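Long-range contact in Cap5O (Staphylococcus aureus, PDB 3OJO), which probably oxidises UDP-N-acetyl-mannosamine with NAD as cofactor, a dehydrogenase step in the biosynthesis of the capsular polysaccharide: residues M298-I310 with P336-I350. Numbering follows the deposited sequence.
Sequences MPAYVVDTTKQII and PAFDIYELLNQEPDI
Pro-299 sits as a knob in a hole formed by Pro-336, Asp-339, Ile-340 and Leu-343, where two helices pack on the parallel, Rossmann-like sheet of the UDP-binding domain. The axes of segments 298-310 and 336-346 cross at -47° and approach to 9.1 Å. Ile-340 CG1 lies against the proline backbone, 3.5 Å from Pro-299 CA, while its CD1 touches Val-302 CG1, the two side chains crossing at about a right angle. One turn on, Val-303 splits its branches: CG2 meets Leu-343 CB at 3.8 Å and also touches Ile-340 CG2, whereas CG1, anti to the backbone N (chi1 170°), reaches Leu-344 CD2. Leu-344 CD2 also meets Thr-306 CG2, at 3.9 Å. At the partly exposed margin, the bent chain of Lys-307 crosses Glu-347, just past the helix end, in a long salt bridge from NZ to OE2 of 3.6 Å, and Lys-307 CG packs on Ile-350 CD1. Ile-350, just before strand 351-355, also touches Ile-310 CG2 through its CG1. Beneath, Val-318 of strand 317-321, in the parallel sheet, touches Thr-306, Leu-344 and Ile-350, tying both segments to the strands. The Thr-306 hydroxyl turns back on its own helix, OG1 donating to Val-302 O at 2.9 Å from above the carbonyl plane.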
ATOM      1  N   MET B 298      17.167   6.032  -0.074  1.00 36.43           N
ATOM      2  CA  MET B 298      17.651   4.953  -0.938  1.00 36.49           C
ATOM      3  C   MET B 298      18.907   5.295  -1.723  1.00 42.73           C
ATOM      4  O   MET B 298      19.849   4.497  -1.659  1.00 41.71           O
ATOM      5  CB  MET B 298      16.562   4.303  -1.783  1.00 38.66           C
ATOM      6  CG  MET B 298      15.496   3.627  -0.970  1.00 42.36           C
ATOM      7  SD  MET B 298      16.089   2.431   0.253  1.00 46.38           S
ATOM      8  CE  MET B 298      16.651   1.111  -0.831  1.00 42.52           C
ATOM      9  N   PRO B 299      19.041   6.503  -2.339  1.00 41.49           N
ATOM     10  CA  PRO B 299      20.330   6.845  -2.970  1.00 41.81           C
ATOM     11  C   PRO B 299      21.542   6.652  -2.042  1.00 46.63           C
ATOM     12  O   PRO B 299      22.501   5.996  -2.447  1.00 48.01           O
ATOM     13  CB  PRO B 299      20.126   8.308  -3.402  1.00 43.16           C
ATOM     14  CG  PRO B 299      18.663   8.388  -3.675  1.00 46.40           C
ATOM     15  CD  PRO B 299      18.051   7.586  -2.563  1.00 42.16           C
ATOM     16  N   ALA B 300      21.467   7.131  -0.785  1.00 41.47           N
ATOM     17  CA  ALA B 300      22.549   6.979   0.207  1.00 40.69           C
ATOM     18  C   ALA B 300      22.774   5.498   0.597  1.00 43.95           C
ATOM     19  O   ALA B 300      23.924   5.091   0.798  1.00 44.49           O
ATOM     20  CB  ALA B 300      22.256   7.819   1.444  1.00 40.83           C
ATOM     21  N   TYR B 301      21.684   4.702   0.671  1.00 37.13           N
ATOM     22  CA  TYR B 301      21.732   3.268   0.965  1.00 35.80           C
ATOM     23  C   TYR B 301      22.486   2.521  -0.151  1.00 40.59           C
ATOM     24  O   TYR B 301      23.291   1.635   0.139  1.00 40.26           O
ATOM     25  CB  TYR B 301      20.302   2.696   1.176  1.00 36.25           C
ATOM     26  CG  TYR B 301      20.271   1.206   1.431  1.00 37.95           C
ATOM     27  CD1 TYR B 301      20.516   0.693   2.698  1.00 39.69           C
ATOM     28  CD2 TYR B 301      20.059   0.304   0.389  1.00 38.91           C
ATOM     29  CE1 TYR B 301      20.543  -0.679   2.925  1.00 40.36           C
ATOM     30  CE2 TYR B 301      20.069  -1.068   0.608  1.00 39.59           C
ATOM     31  CZ  TYR B 301      20.312  -1.554   1.877  1.00 46.25           C
ATOM     32  OH  TYR B 301      20.328  -2.910   2.075  1.00 43.87           O
ATOM     33  N   VAL B 302      22.218   2.882  -1.421  1.00 38.18           N
ATOM     34  CA  VAL B 302      22.864   2.317  -2.615  1.00 38.16           C
ATOM     35  C   VAL B 302      24.358   2.714  -2.608  1.00 46.11           C
ATOM     36  O   VAL B 302      25.216   1.853  -2.820  1.00 47.69           O
ATOM     37  CB  VAL B 302      22.119   2.746  -3.916  1.00 40.55           C
ATOM     38  CG1 VAL B 302      22.912   2.424  -5.181  1.00 39.54           C
ATOM     39  CG2 VAL B 302      20.735   2.109  -3.978  1.00 40.21           C
ATOM     40  N   VAL B 303      24.655   3.998  -2.315  1.00 42.60           N
ATOM     41  CA  VAL B 303      26.014   4.538  -2.227  1.00 42.57           C
ATOM     42  C   VAL B 303      26.821   3.791  -1.126  1.00 49.33           C
ATOM     43  O   VAL B 303      27.934   3.339  -1.401  1.00 49.89           O
ATOM     44  CB  VAL B 303      26.015   6.095  -2.077  1.00 45.19           C
ATOM     45  CG1 VAL B 303      27.404   6.633  -1.737  1.00 44.42           C
ATOM     46  CG2 VAL B 303      25.477   6.776  -3.340  1.00 44.63           C
ATOM     47  N   ASP B 304      26.236   3.610   0.075  1.00 46.55           N
ATOM     48  CA  ASP B 304      26.867   2.899   1.186  1.00 47.51           C
ATOM     49  C   ASP B 304      27.151   1.440   0.818  1.00 53.25           C
ATOM     50  O   ASP B 304      28.207   0.912   1.174  1.00 53.71           O
ATOM     51  CB  ASP B 304      26.006   3.005   2.466  1.00 50.65           C
ATOM     52  CG  ASP B 304      26.302   1.938   3.516  1.00 71.72           C
ATOM     53  OD1 ASP B 304      27.391   2.004   4.143  1.00 73.86           O
ATOM     54  OD2 ASP B 304      25.462   1.006   3.676  1.00 79.26           O
ATOM     55  N   THR B 305      26.225   0.800   0.087  1.00 50.34           N
ATOM     56  CA  THR B 305      26.386  -0.586  -0.372  1.00 50.43           C
ATOM     57  C   THR B 305      27.520  -0.664  -1.416  1.00 55.58           C
ATOM     58  O   THR B 305      28.331  -1.594  -1.370  1.00 56.22           O
ATOM     59  CB  THR B 305      25.051  -1.144  -0.866  1.00 53.75           C
ATOM     60  OG1 THR B 305      24.066  -0.968   0.156  1.00 52.95           O
ATOM     61  CG2 THR B 305      25.132  -2.601  -1.247  1.00 51.84           C
ATOM     62  N   THR B 306      27.580   0.335  -2.320  1.00 50.36           N
ATOM     63  CA  THR B 306      28.587   0.462  -3.369  1.00 49.53           C
ATOM     64  C   THR B 306      29.971   0.605  -2.732  1.00 53.29           C
ATOM     65  O   THR B 306      30.871  -0.164  -3.075  1.00 53.10           O
ATOM     66  CB  THR B 306      28.187   1.600  -4.347  1.00 53.02           C
ATOM     67  OG1 THR B 306      26.971   1.231  -5.010  1.00 46.25           O
ATOM     68  CG2 THR B 306      29.265   1.911  -5.395  1.00 48.21           C
ATOM     69  N   LYS B 307      30.122   1.551  -1.774  1.00 49.97           N
ATOM     70  CA  LYS B 307      31.359   1.810  -1.016  1.00 49.10           C
ATOM     71  C   LYS B 307      31.930   0.516  -0.401  1.00 56.98           C
ATOM     72  O   LYS B 307      33.140   0.303  -0.453  1.00 57.85           O
ATOM     73  CB  LYS B 307      31.125   2.869   0.074  1.00 48.92           C
ATOM     74  CG  LYS B 307      30.987   4.292  -0.476  1.00 42.23           C
ATOM     75  CD  LYS B 307      31.339   5.357   0.554  1.00 50.37           C
ATOM     76  CE  LYS B 307      30.173   5.826   1.392  1.00 69.12           C
ATOM     77  NZ  LYS B 307      30.609   6.802   2.424  1.00 86.60           N
ATOM     78  N   GLN B 308      31.049  -0.362   0.119  1.00 54.23           N
ATOM     79  CA  GLN B 308      31.407  -1.650   0.709  1.00 54.26           C
ATOM     80  C   GLN B 308      31.872  -2.670  -0.334  1.00 60.78           C
ATOM     81  O   GLN B 308      32.752  -3.468  -0.030  1.00 60.67           O
ATOM     82  CB  GLN B 308      30.237  -2.213   1.519  1.00 55.09           C
ATOM     83  CG  GLN B 308      30.049  -1.531   2.868  1.00 64.18           C
ATOM     84  CD  GLN B 308      28.763  -1.945   3.541  1.00 83.20           C
ATOM     85  OE1 GLN B 308      27.886  -1.120   3.814  1.00 81.65           O
ATOM     86  NE2 GLN B 308      28.619  -3.227   3.832  1.00 74.74           N
ATOM     87  N   ILE B 309      31.271  -2.672  -1.543  1.00 59.28           N
ATOM     88  CA  ILE B 309      31.644  -3.591  -2.632  1.00 59.57           C
ATOM     89  C   ILE B 309      33.057  -3.234  -3.115  1.00 65.95           C
ATOM     90  O   ILE B 309      33.908  -4.109  -3.266  1.00 65.52           O
ATOM     91  CB  ILE B 309      30.606  -3.573  -3.801  1.00 62.38           C
ATOM     92  CG1 ILE B 309      29.216  -4.095  -3.343  1.00 62.92           C
ATOM     93  CG2 ILE B 309      31.117  -4.360  -5.023  1.00 62.57           C
ATOM     94  CD1 ILE B 309      27.999  -3.616  -4.216  1.00 65.80           C
ATOM     95  N   ILE B 310      33.285  -1.929  -3.330  1.00 64.59           N
ATOM     96  CA  ILE B 310      34.526  -1.335  -3.799  1.00 64.99           C
ATOM     97  C   ILE B 310      35.668  -1.443  -2.775  1.00 72.02           C
ATOM     98  O   ILE B 310      36.833  -1.374  -3.160  1.00 71.87           O
ATOM     99  CB  ILE B 310      34.226   0.098  -4.360  1.00 67.94           C
ATOM    100  CG1 ILE B 310      34.568   0.222  -5.853  1.00 68.01           C
ATOM    101  CG2 ILE B 310      34.769   1.259  -3.516  1.00 68.22           C
ATOM    102  CD1 ILE B 310      33.668  -0.593  -6.772  1.00 68.65           C
ATOM    103  N   PRO B 336      16.469   9.373  -9.018  1.00 42.23           N
ATOM    104  CA  PRO B 336      17.288   8.797  -7.934  1.00 41.19           C
ATOM    105  C   PRO B 336      18.618   8.213  -8.469  1.00 43.07           C
ATOM    106  O   PRO B 336      19.624   8.237  -7.773  1.00 41.05           O
ATOM    107  CB  PRO B 336      16.368   7.755  -7.311  1.00 43.00           C
ATOM    108  CG  PRO B 336      15.437   7.343  -8.427  1.00 47.83           C
ATOM    109  CD  PRO B 336      15.269   8.554  -9.302  1.00 43.71           C
ATOM    110  N   ALA B 337      18.626   7.746  -9.738  1.00 41.06           N
ATOM    111  CA  ALA B 337      19.793   7.194 -10.456  1.00 40.81           C
ATOM    112  C   ALA B 337      20.864   8.295 -10.661  1.00 46.00           C
ATOM    113  O   ALA B 337      22.052   8.046 -10.457  1.00 44.97           O
ATOM    114  CB  ALA B 337      19.357   6.630 -11.800  1.00 40.53           C
ATOM    115  N   PHE B 338      20.428   9.519 -11.017  1.00 43.14           N
ATOM    116  CA  PHE B 338      21.328  10.652 -11.178  1.00 42.77           C
ATOM    117  C   PHE B 338      21.823  11.087  -9.829  1.00 45.81           C
ATOM    118  O   PHE B 338      22.990  11.448  -9.715  1.00 46.38           O
ATOM    119  CB  PHE B 338      20.667  11.834 -11.909  1.00 44.86           C
ATOM    120  CG  PHE B 338      21.698  12.873 -12.260  1.00 47.35           C
ATOM    121  CD1 PHE B 338      22.478  12.745 -13.403  1.00 51.38           C
ATOM    122  CD2 PHE B 338      21.965  13.931 -11.397  1.00 50.39           C
ATOM    123  CE1 PHE B 338      23.463  13.683 -13.708  1.00 51.71           C
ATOM    124  CE2 PHE B 338      22.985  14.844 -11.683  1.00 53.44           C
ATOM    125  CZ  PHE B 338      23.716  14.716 -12.841  1.00 51.09           C
ATOM    126  N   ASP B 339      20.943  11.068  -8.803  1.00 41.30           N
ATOM    127  CA  ASP B 339      21.301  11.417  -7.427  1.00 40.26           C
ATOM    128  C   ASP B 339      22.437  10.560  -6.889  1.00 43.30           C
ATOM    129  O   ASP B 339      23.359  11.091  -6.266  1.00 41.83           O
ATOM    130  CB  ASP B 339      20.072  11.356  -6.529  1.00 41.98           C
ATOM    131  CG  ASP B 339      19.156  12.547  -6.729  1.00 52.02           C
ATOM    132  OD1 ASP B 339      18.193  12.699  -5.934  1.00 53.51           O
ATOM    133  OD2 ASP B 339      19.414  13.347  -7.660  1.00 51.47           O
ATOM    134  N   ILE B 340      22.429   9.259  -7.252  1.00 41.07           N
ATOM    135  CA  ILE B 340      23.456   8.279  -6.879  1.00 41.09           C
ATOM    136  C   ILE B 340      24.760   8.618  -7.587  1.00 46.84           C
ATOM    137  O   ILE B 340      25.798   8.689  -6.929  1.00 46.86           O
ATOM    138  CB  ILE B 340      22.988   6.799  -7.099  1.00 43.40           C
ATOM    139  CG1 ILE B 340      21.812   6.451  -6.150  1.00 44.56           C
ATOM    140  CG2 ILE B 340      24.133   5.808  -6.883  1.00 43.00           C
ATOM    141  CD1 ILE B 340      20.874   5.388  -6.593  1.00 45.73           C
ATOM    142  N   TYR B 341      24.698   8.845  -8.918  1.00 44.61           N
ATOM    143  CA  TYR B 341      25.845   9.179  -9.776  1.00 44.98           C
ATOM    144  C   TYR B 341      26.608  10.388  -9.237  1.00 47.55           C
ATOM    145  O   TYR B 341      27.813  10.329  -9.083  1.00 47.89           O
ATOM    146  CB  TYR B 341      25.379   9.415 -11.233  1.00 46.79           C
ATOM    147  CG  TYR B 341      26.387  10.122 -12.117  1.00 48.73           C
ATOM    148  CD1 TYR B 341      27.471   9.435 -12.661  1.00 50.50           C
ATOM    149  CD2 TYR B 341      26.280  11.490 -12.379  1.00 49.40           C
ATOM    150  CE1 TYR B 341      28.421  10.088 -13.447  1.00 51.55           C
ATOM    151  CE2 TYR B 341      27.224  12.153 -13.162  1.00 49.93           C
ATOM    152  CZ  TYR B 341      28.285  11.446 -13.702  1.00 55.44           C
ATOM    153  OH  TYR B 341      29.200  12.096 -14.480  1.00 55.66           O
ATOM    154  N   GLU B 342      25.885  11.450  -8.941  1.00 43.77           N
ATOM    155  CA  GLU B 342      26.357  12.710  -8.403  1.00 44.86           C
ATOM    156  C   GLU B 342      27.005  12.518  -7.001  1.00 51.16           C
ATOM    157  O   GLU B 342      28.012  13.165  -6.712  1.00 51.53           O
ATOM    158  CB  GLU B 342      25.149  13.667  -8.372  1.00 46.22           C
ATOM    159  CG  GLU B 342      25.341  15.031  -7.736  1.00 55.30           C
ATOM    160  CD  GLU B 342      24.063  15.835  -7.531  1.00 84.44           C
ATOM    161  OE1 GLU B 342      22.959  15.312  -7.825  1.00 84.04           O
ATOM    162  OE2 GLU B 342      24.174  17.002  -7.083  1.00 78.67           O
ATOM    163  N   LEU B 343      26.419  11.644  -6.144  1.00 47.77           N
ATOM    164  CA  LEU B 343      26.913  11.315  -4.798  1.00 46.64           C
ATOM    165  C   LEU B 343      28.182  10.511  -4.925  1.00 50.91           C
ATOM    166  O   LEU B 343      29.131  10.735  -4.169  1.00 51.55           O
ATOM    167  CB  LEU B 343      25.882  10.487  -3.985  1.00 45.80           C
ATOM    168  CG  LEU B 343      24.732  11.240  -3.315  1.00 47.54           C
ATOM    169  CD1 LEU B 343      23.663  10.267  -2.846  1.00 46.84           C
ATOM    170  CD2 LEU B 343      25.221  12.118  -2.175  1.00 44.86           C
ATOM    171  N   LEU B 344      28.192   9.574  -5.869  1.00 47.35           N
ATOM    172  CA  LEU B 344      29.353   8.746  -6.141  1.00 48.17           C
ATOM    173  C   LEU B 344      30.489   9.614  -6.717  1.00 56.40           C
ATOM    174  O   LEU B 344      31.653   9.421  -6.350  1.00 55.90           O
ATOM    175  CB  LEU B 344      28.996   7.591  -7.096  1.00 47.51           C
ATOM    176  CG  LEU B 344      28.244   6.391  -6.536  1.00 50.94           C
ATOM    177  CD1 LEU B 344      28.153   5.311  -7.573  1.00 52.73           C
ATOM    178  CD2 LEU B 344      28.894   5.835  -5.272  1.00 50.23           C
ATOM    179  N   ASN B 345      30.144  10.576  -7.605  1.00 56.46           N
ATOM    180  CA  ASN B 345      31.095  11.507  -8.213  1.00 57.84           C
ATOM    181  C   ASN B 345      31.728  12.381  -7.129  1.00 63.35           C
ATOM    182  O   ASN B 345      32.952  12.527  -7.117  1.00 63.72           O
ATOM    183  CB  ASN B 345      30.425  12.374  -9.285  1.00 61.97           C
ATOM    184  CG  ASN B 345      31.402  13.058 -10.210  1.00 93.72           C
ATOM    185  OD1 ASN B 345      32.098  14.008  -9.836  1.00 90.47           O
ATOM    186  ND2 ASN B 345      31.477  12.581 -11.438  1.00 88.73           N
ATOM    187  N   GLN B 346      30.901  12.928  -6.208  1.00 60.60           N
ATOM    188  CA  GLN B 346      31.340  13.745  -5.079  1.00 61.09           C
ATOM    189  C   GLN B 346      32.279  12.944  -4.166  1.00 68.37           C
ATOM    190  O   GLN B 346      33.324  13.458  -3.754  1.00 69.05           O
ATOM    191  CB  GLN B 346      30.125  14.250  -4.292  1.00 62.20           C
ATOM    192  CG  GLN B 346      30.509  15.005  -3.037  1.00 79.23           C
ATOM    193  CD  GLN B 346      29.653  16.208  -2.760  1.00106.11           C
ATOM    194  OE1 GLN B 346      28.423  16.125  -2.698  1.00105.58           O
ATOM    195  NE2 GLN B 346      30.309  17.335  -2.540  1.00 98.17           N
ATOM    196  N   GLU B 347      31.939  11.656  -3.931  1.00 66.40           N
ATOM    197  CA  GLU B 347      32.676  10.732  -3.082  1.00 66.40           C
ATOM    198  C   GLU B 347      34.116  10.472  -3.533  1.00 71.12           C
ATOM    199  O   GLU B 347      34.340   9.959  -4.635  1.00 70.70           O
ATOM    200  CB  GLU B 347      31.907   9.404  -2.915  1.00 67.81           C
ATOM    201  CG  GLU B 347      32.226   8.659  -1.628  1.00 79.17           C
ATOM    202  CD  GLU B 347      31.651   9.268  -0.361  1.00103.13           C
ATOM    203  OE1 GLU B 347      32.441   9.785   0.465  1.00 87.53           O
ATOM    204  OE2 GLU B 347      30.411   9.223  -0.192  1.00100.84           O
ATOM    205  N   PRO B 348      35.115  10.785  -2.670  1.00 68.79           N
ATOM    206  CA  PRO B 348      36.503  10.426  -3.015  1.00 68.58           C
ATOM    207  C   PRO B 348      36.683   8.920  -2.792  1.00 72.43           C
ATOM    208  O   PRO B 348      35.839   8.293  -2.140  1.00 71.69           O
ATOM    209  CB  PRO B 348      37.344  11.273  -2.056  1.00 70.11           C
ATOM    210  CG  PRO B 348      36.445  11.570  -0.897  1.00 74.32           C
ATOM    211  CD  PRO B 348      35.018  11.352  -1.302  1.00 69.92           C
ATOM    212  N   ASP B 349      37.758   8.329  -3.339  1.00 69.43           N
ATOM    213  CA  ASP B 349      38.038   6.882  -3.259  1.00 69.63           C
ATOM    214  C   ASP B 349      37.104   6.083  -4.202  1.00 72.96           C
ATOM    215  O   ASP B 349      37.106   4.851  -4.169  1.00 73.13           O
ATOM    216  CB  ASP B 349      38.005   6.316  -1.802  1.00 72.05           C
ATOM    217  CG  ASP B 349      38.586   7.208  -0.700  1.00 85.84           C
ATOM    218  OD1 ASP B 349      39.805   7.523  -0.760  1.00 87.26           O
ATOM    219  OD2 ASP B 349      37.830   7.563   0.236  1.00 89.32           O
ATOM    220  N   ILE B 350      36.300   6.789  -5.035  1.00 67.96           N
ATOM    221  CA  ILE B 350      35.390   6.219  -6.035  1.00 66.72           C
ATOM    222  C   ILE B 350      35.479   7.049  -7.317  1.00 71.22           C
ATOM    223  O   ILE B 350      35.250   8.261  -7.289  1.00 70.50           O
ATOM    224  CB  ILE B 350      33.907   6.058  -5.557  1.00 68.84           C
ATOM    225  CG1 ILE B 350      33.780   5.088  -4.365  1.00 69.10           C
ATOM    226  CG2 ILE B 350      33.026   5.566  -6.699  1.00 67.18           C
ATOM    227  CD1 ILE B 350      32.625   5.348  -3.492  1.00 72.08           C
TER